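PDB 6GUO: putative siderophore-degrading esterase (Eurofung) from Emericella nidulans, which hydrolyses the ester bonds of the bacterial xenosiderophore enterobactin, a step required for release of its iron inside the fungal cell. Local coordinates for residues R221-R233 and R245-E259. Sequence-based numbering, arbitrary orientation.
Sequences RLSFGSREQYPVR and RQRAAEQRRMNDNCE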
loop_
_atom_site.group_PDB
_atom_site.type_symbol
_atom_site.label_atom_id
_atom_site.label_comp_id
_atom_site.label_asym_id
_atom_site.label_seq_id
_atom_site.Cartn_x
_atom_site.Cartn_y
_atom_site.Cartn_z
ATOM N N ARG A 221 13.820 4.108 11.379
ATOM C CA ARG A 221 13.880 3.161 10.271
ATOM C C ARG A 221 14.173 3.934 8.997
ATOM O O ARG A 221 13.396 4.806 8.611
ATOM C CB ARG A 221 12.580 2.375 10.109
ATOM C CG ARG A 221 12.714 1.222 9.114
ATOM C CD ARG A 221 11.454 0.382 9.047
ATOM N NE ARG A 221 11.670 -0.906 8.370
ATOM C CZ ARG A 221 11.260 -1.234 7.139
ATOM N NH1 ARG A 221 11.530 -2.453 6.671
ATOM N NH2 ARG A 221 10.585 -0.385 6.368
ATOM N N LEU A 222 15.307 3.618 8.372
ATOM C CA LEU A 222 15.680 4.151 7.065
ATOM C C LEU A 222 15.315 3.138 6.003
ATOM O O LEU A 222 15.376 1.935 6.246
ATOM C CB LEU A 222 17.185 4.410 6.999
ATOM C CG LEU A 222 17.654 5.626 7.798
ATOM C CD1 LEU A 222 19.132 5.518 8.121
ATOM C CD2 LEU A 222 17.356 6.905 7.027
ATOM N N SER A 223 14.954 3.618 4.819
ATOM C CA SER A 223 14.713 2.715 3.697
ATOM C C SER A 223 14.967 3.381 2.358
ATOM O O SER A 223 14.989 4.610 2.251
ATOM C CB SER A 223 13.292 2.142 3.752
ATOM O OG SER A 223 12.320 3.138 3.478
ATOM N N PHE A 224 15.175 2.550 1.341
ATOM C CA PHE A 224 15.330 3.021 -0.026
ATOM C C PHE A 224 15.088 1.865 -0.981
ATOM O O PHE A 224 15.153 0.701 -0.584
ATOM C CB PHE A 224 16.725 3.639 -0.252
ATOM C CG PHE A 224 17.868 2.692 -0.008
ATOM C CD1 PHE A 224 18.413 1.943 -1.053
ATOM C CD2 PHE A 224 18.407 2.545 1.270
ATOM C CE1 PHE A 224 19.473 1.071 -0.829
ATOM C CE2 PHE A 224 19.467 1.678 1.499
ATOM C CZ PHE A 224 19.998 0.938 0.453
ATOM N N GLY A 225 14.777 2.190 -2.228
ATOM C CA GLY A 225 14.677 1.183 -3.283
ATOM C C GLY A 225 16.029 0.975 -3.934
ATOM O O GLY A 225 16.761 1.940 -4.147
ATOM N N SER A 226 16.361 -0.272 -4.279
ATOM C CA SER A 226 17.682 -0.582 -4.853
ATOM C C SER A 226 17.965 0.167 -6.159
ATOM O O SER A 226 19.114 0.507 -6.443
ATOM C CB SER A 226 17.862 -2.093 -5.066
ATOM O OG SER A 226 17.079 -2.560 -6.154
ATOM N N ARG A 227 16.918 0.431 -6.937
ATOM C CA ARG A 227 17.053 1.116 -8.218
ATOM C C ARG A 227 17.220 2.631 -8.123
ATOM O O ARG A 227 17.501 3.266 -9.136
ATOM C CB ARG A 227 15.862 0.807 -9.117
ATOM C CG ARG A 227 15.751 -0.658 -9.473
ATOM C CD ARG A 227 14.592 -0.890 -10.414
ATOM N NE ARG A 227 14.629 -2.228 -11.002
ATOM C CZ ARG A 227 13.726 -2.699 -11.861
ATOM N NH1 ARG A 227 12.697 -1.949 -12.250
ATOM N NH2 ARG A 227 13.858 -3.931 -12.342
ATOM N N GLU A 228 17.063 3.214 -6.933
ATOM C CA GLU A 228 17.131 4.667 -6.800
ATOM C C GLU A 228 18.491 5.231 -7.232
ATOM O O GLU A 228 18.542 6.177 -8.018
ATOM C CB GLU A 228 16.761 5.103 -5.379
ATOM C CG GLU A 228 15.292 4.841 -5.068
ATOM C CD GLU A 228 14.816 5.558 -3.833
ATOM O OE1 GLU A 228 14.786 6.804 -3.858
ATOM O OE2 GLU A 228 14.472 4.875 -2.846
ATOM N N GLN A 229 19.576 4.627 -6.755
ATOM C CA GLN A 229 20.926 4.987 -7.219
ATOM C C GLN A 229 21.336 4.255 -8.505
ATOM O O GLN A 229 22.212 4.733 -9.230
ATOM C CB GLN A 229 21.953 4.716 -6.123
ATOM C CG GLN A 229 23.324 5.331 -6.375
ATOM C CD GLN A 229 24.255 5.198 -5.187
ATOM O OE1 GLN A 229 23.833 5.296 -4.035
ATOM N NE2 GLN A 229 25.535 4.981 -5.463
ATOM N N TYR A 230 20.711 3.108 -8.779
ATOM C CA TYR A 230 21.059 2.264 -9.924
ATOM C C TYR A 230 19.837 2.023 -10.813
ATOM O O TYR A 230 19.276 0.923 -10.824
ATOM C CB TYR A 230 21.651 0.948 -9.418
ATOM C CG TYR A 230 22.882 1.160 -8.572
ATOM C CD1 TYR A 230 24.125 1.401 -9.164
ATOM C CD2 TYR A 230 22.805 1.152 -7.178
ATOM C CE1 TYR A 230 25.260 1.608 -8.389
ATOM C CE2 TYR A 230 23.935 1.357 -6.394
ATOM C CZ TYR A 230 25.157 1.585 -7.004
ATOM O OH TYR A 230 26.274 1.788 -6.232
ATOM N N PRO A 231 19.415 3.058 -11.565
ATOM C CA PRO A 231 18.186 2.935 -12.349
ATOM C C PRO A 231 18.271 1.906 -13.477
ATOM O O PRO A 231 19.355 1.632 -14.000
ATOM C CB PRO A 231 17.959 4.350 -12.904
ATOM C CG PRO A 231 19.245 5.063 -12.742
ATOM C CD PRO A 231 19.959 4.427 -11.599
ATOM N N VAL A 232 17.113 1.343 -13.807
ATOM C CA VAL A 232 16.960 0.335 -14.843
ATOM C C VAL A 232 16.046 0.923 -15.909
ATOM O O VAL A 232 14.980 1.459 -15.597
ATOM C CB VAL A 232 16.346 -0.958 -14.267
ATOM C CG1 VAL A 232 16.046 -1.969 -15.370
ATOM C CG2 VAL A 232 17.280 -1.557 -13.222
ATOM N N ARG A 233 16.455 0.808 -17.170
ATOM C CA ARG A 233 15.687 1.382 -18.259
ATOM C C ARG A 233 14.343 0.680 -18.380
ATOM O O ARG A 233 14.278 -0.553 -18.402
ATOM C CB ARG A 233 16.445 1.283 -19.576
ATOM C CG ARG A 233 15.751 2.029 -20.696
ATOM C CD ARG A 233 16.687 2.298 -21.847
ATOM N NE ARG A 233 16.009 3.032 -22.907
ATOM C CZ ARG A 233 16.516 3.266 -24.114
ATOM N NH1 ARG A 233 17.734 2.826 -24.446
ATOM N NH2 ARG A 233 15.802 3.949 -25.004
ATOM N N ARG A 245 17.696 10.217 -15.922
ATOM C CA ARG A 245 17.480 9.486 -14.670
ATOM C C ARG A 245 18.797 8.963 -14.086
ATOM O O ARG A 245 18.993 9.012 -12.873
ATOM C CB ARG A 245 16.455 8.352 -14.841
ATOM C CG ARG A 245 15.058 8.850 -15.196
ATOM C CD ARG A 245 13.958 7.855 -14.865
ATOM N NE ARG A 245 14.114 6.567 -15.558
ATOM C CZ ARG A 245 14.404 5.392 -14.987
ATOM N NH1 ARG A 245 14.605 5.271 -13.673
ATOM N NH2 ARG A 245 14.494 4.304 -15.751
ATOM N N GLN A 246 19.698 8.484 -14.945
ATOM C CA GLN A 246 21.043 8.081 -14.506
ATOM C C GLN A 246 21.822 9.231 -13.882
ATOM O O GLN A 246 22.475 9.048 -12.850
ATOM C CB GLN A 246 21.858 7.503 -15.660
ATOM C CG GLN A 246 21.398 6.135 -16.114
ATOM C CD GLN A 246 22.305 5.560 -17.178
ATOM O OE1 GLN A 246 22.512 6.171 -18.226
ATOM N NE2 GLN A 246 22.854 4.381 -16.917
ATOM N N ARG A 247 21.752 10.403 -14.512
ATOM C CA ARG A 247 22.423 11.604 -14.008
ATOM C C ARG A 247 21.919 11.965 -12.614
ATOM O O ARG A 247 22.715 12.111 -11.684
ATOM C CB ARG A 247 22.214 12.788 -14.961
ATOM C CG ARG A 247 22.917 14.071 -14.532
ATOM C CD ARG A 247 22.637 15.216 -15.489
ATOM N NE ARG A 247 23.300 16.447 -15.054
ATOM C CZ ARG A 247 23.414 17.563 -15.777
ATOM N NH1 ARG A 247 22.908 17.649 -17.007
ATOM N NH2 ARG A 247 24.044 18.614 -15.258
ATOM N N ALA A 248 20.602 12.107 -12.488
ATOM C CA ALA A 248 19.964 12.424 -11.206
ATOM C C ALA A 248 20.285 11.385 -10.132
ATOM O O ALA A 248 20.600 11.744 -8.997
ATOM C CB ALA A 248 18.458 12.556 -11.381
ATOM N N ALA A 249 20.221 10.105 -10.502
ATOM C CA ALA A 249 20.530 8.999 -9.586
ATOM C C ALA A 249 21.954 9.047 -9.019
ATOM O O ALA A 249 22.154 8.824 -7.823
ATOM C CB ALA A 249 20.295 7.665 -10.279
ATOM N N GLU A 250 22.937 9.326 -9.874
ATOM C CA GLU A 250 24.332 9.392 -9.434
ATOM C C GLU A 250 24.584 10.594 -8.513
ATOM O O GLU A 250 25.326 10.475 -7.544
ATOM C CB GLU A 250 25.287 9.411 -10.633
ATOM C CG GLU A 250 26.762 9.231 -10.271
ATOM C CD GLU A 250 27.509 10.528 -9.972
ATOM O OE1 GLU A 250 27.033 11.626 -10.336
ATOM O OE2 GLU A 250 28.601 10.440 -9.369
ATOM N N GLN A 251 23.965 11.735 -8.815
ATOM C CA GLN A 251 24.098 12.933 -7.971
ATOM C C GLN A 251 23.438 12.765 -6.604
ATOM O O GLN A 251 23.993 13.184 -5.582
ATOM C CB GLN A 251 23.504 14.158 -8.669
ATOM C CG GLN A 251 24.293 14.607 -9.887
ATOM C CD GLN A 251 23.721 15.846 -10.546
ATOM O OE1 GLN A 251 22.690 16.375 -10.127
ATOM N NE2 GLN A 251 24.394 16.318 -11.589
ATOM N N ARG A 252 22.257 12.156 -6.597
ATOM C CA ARG A 252 21.460 12.020 -5.376
ATOM C C ARG A 252 21.942 10.907 -4.465
ATOM O O ARG A 252 21.744 10.980 -3.252
ATOM C CB ARG A 252 19.988 11.860 -5.721
ATOM C CG ARG A 252 19.444 13.133 -6.333
ATOM C CD ARG A 252 17.988 13.029 -6.715
ATOM N NE ARG A 252 17.563 14.244 -7.406
ATOM C CZ ARG A 252 16.304 14.638 -7.575
ATOM N NH1 ARG A 252 15.283 13.924 -7.101
ATOM N NH2 ARG A 252 16.062 15.773 -8.226
ATOM N N ARG A 253 22.560 9.877 -5.044
ATOM C CA ARG A 253 23.320 8.899 -4.272
ATOM C C ARG A 253 22.482 8.303 -3.130
ATOM O O ARG A 253 22.948 8.173 -1.998
ATOM C CB ARG A 253 24.584 9.585 -3.743
ATOM C CG ARG A 253 25.679 8.651 -3.285
ATOM C CD ARG A 253 26.983 9.400 -3.093
ATOM N NE ARG A 253 28.029 8.485 -2.647
ATOM C CZ ARG A 253 28.273 8.144 -1.379
ATOM N NH1 ARG A 253 29.259 7.286 -1.123
ATOM N NH2 ARG A 253 27.555 8.635 -0.372
ATOM N N MET A 254 21.236 7.952 -3.441
ATOM C CA MET A 254 20.263 7.562 -2.418
ATOM C C MET A 254 20.729 6.370 -1.577
ATOM O O MET A 254 20.713 6.437 -0.344
ATOM C CB MET A 254 18.911 7.249 -3.064
ATOM C CG MET A 254 17.796 6.885 -2.092
ATOM S SD MET A 254 17.414 8.172 -0.897
ATOM C CE MET A 254 16.750 9.463 -1.948
ATOM N N ASN A 255 21.156 5.304 -2.253
ATOM C CA ASN A 255 21.492 4.031 -1.604
ATOM C C ASN A 255 22.693 4.186 -0.667
ATOM O O ASN A 255 22.631 3.790 0.499
ATOM C CB ASN A 255 21.814 2.930 -2.632
ATOM C CG ASN A 255 20.683 2.663 -3.615
ATOM O OD1 ASN A 255 19.883 3.543 -3.940
ATOM N ND2 ASN A 255 20.632 1.431 -4.117
ATOM N N ASP A 256 23.777 4.763 -1.182
ATOM C CA ASP A 256 24.993 4.950 -0.384
ATOM C C ASP A 256 24.824 5.985 0.737
ATOM O O ASP A 256 25.336 5.776 1.839
ATOM C CB ASP A 256 26.201 5.306 -1.271
ATOM C CG ASP A 256 26.662 4.141 -2.151
ATOM O OD1 ASP A 256 26.429 2.963 -1.803
ATOM O OD2 ASP A 256 27.276 4.408 -3.204
ATOM N N ASN A 257 24.115 7.085 0.473
ATOM C CA ASN A 257 23.839 8.080 1.524
ATOM C C ASN A 257 23.059 7.463 2.694
ATOM O O ASN A 257 23.396 7.702 3.855
ATOM C CB ASN A 257 23.086 9.309 0.982
ATOM C CG ASN A 257 23.974 10.259 0.186
ATOM O OD1 ASN A 257 25.198 10.135 0.172
ATOM N ND2 ASN A 257 23.348 11.228 -0.482
ATOM N N CYS A 258 22.034 6.666 2.386
ATOM C CA CYS A 258 21.258 5.972 3.421
ATOM C C CYS A 258 22.096 4.998 4.235
ATOM O O CYS A 258 22.053 5.024 5.469
ATOM C CB CYS A 258 20.085 5.204 2.818
ATOM S SG CYS A 258 18.705 6.251 2.359
ATOM N N GLU A 259 22.837 4.135 3.538
ATOM C CA GLU A 259 23.676 3.123 4.195
ATOM C C GLU A 259 24.755 3.762 5.070
ATOM O O GLU A 259 25.024 3.287 6.175
ATOM C CB GLU A 259 24.320 2.181 3.165
ATOM C CG GLU A 259 23.360 1.172 2.536
ATOM C CD GLU A 259 22.927 0.046 3.474
ATOM O OE1 GLU A 259 21.964 -0.667 3.122
ATOM O OE2 GLU A 259 23.528 -0.141 4.555
HETATM O O HOH W 1 20.100 8.125 -6.175
HETATM O O HOH W 2 25.884 1.072 -3.656
#
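Asn255, in the first turn of helix 254-268, inserts its side chain between Phe224 and Gln229. Asn255 CA lies over one face of the Phe224 ring, a CH-pi contact 3.9 Å from the centroid. The amide grips the turn after strand 219-225 and the residue that follows it: Asn255 ND2 donates to Ser226 O (2.9 Å), nearly in the plane of the Asn255 amide, while OD1 takes the N-H of Gln229 from above the carbonyl plane. Gln229 grips the helix start in turn. With CG swung away from its backbone N (chi1 -167°) and the rest straight, its side chain reaches Asp256. Gln229 OE1 accepts from Asp256 N in the carbonyl plane (2.9 Å), and Gln229 NE2 meets Asp256 OD2 (2.9 Å) from above the carboxylate, the Gln229 amide and Asp256 carboxylate planes almost perpendicular. Pro231 CD rests on Ala249 CB (3.5 Å). A water joins Glu228 O and Ala249 O to Met254 N, bridging the break between the helices. Glu228 OE1 packs on Met254 CG but hydrogen-bonds His284 ND1, consistent with the acid-histidine pair of alpha/beta-hydrolases. Gly225 N (2.8 Å) and Ser189 hold Glu228 OE2 directly; amide bonds given from both sides probably steady the turn carrying this carboxylate.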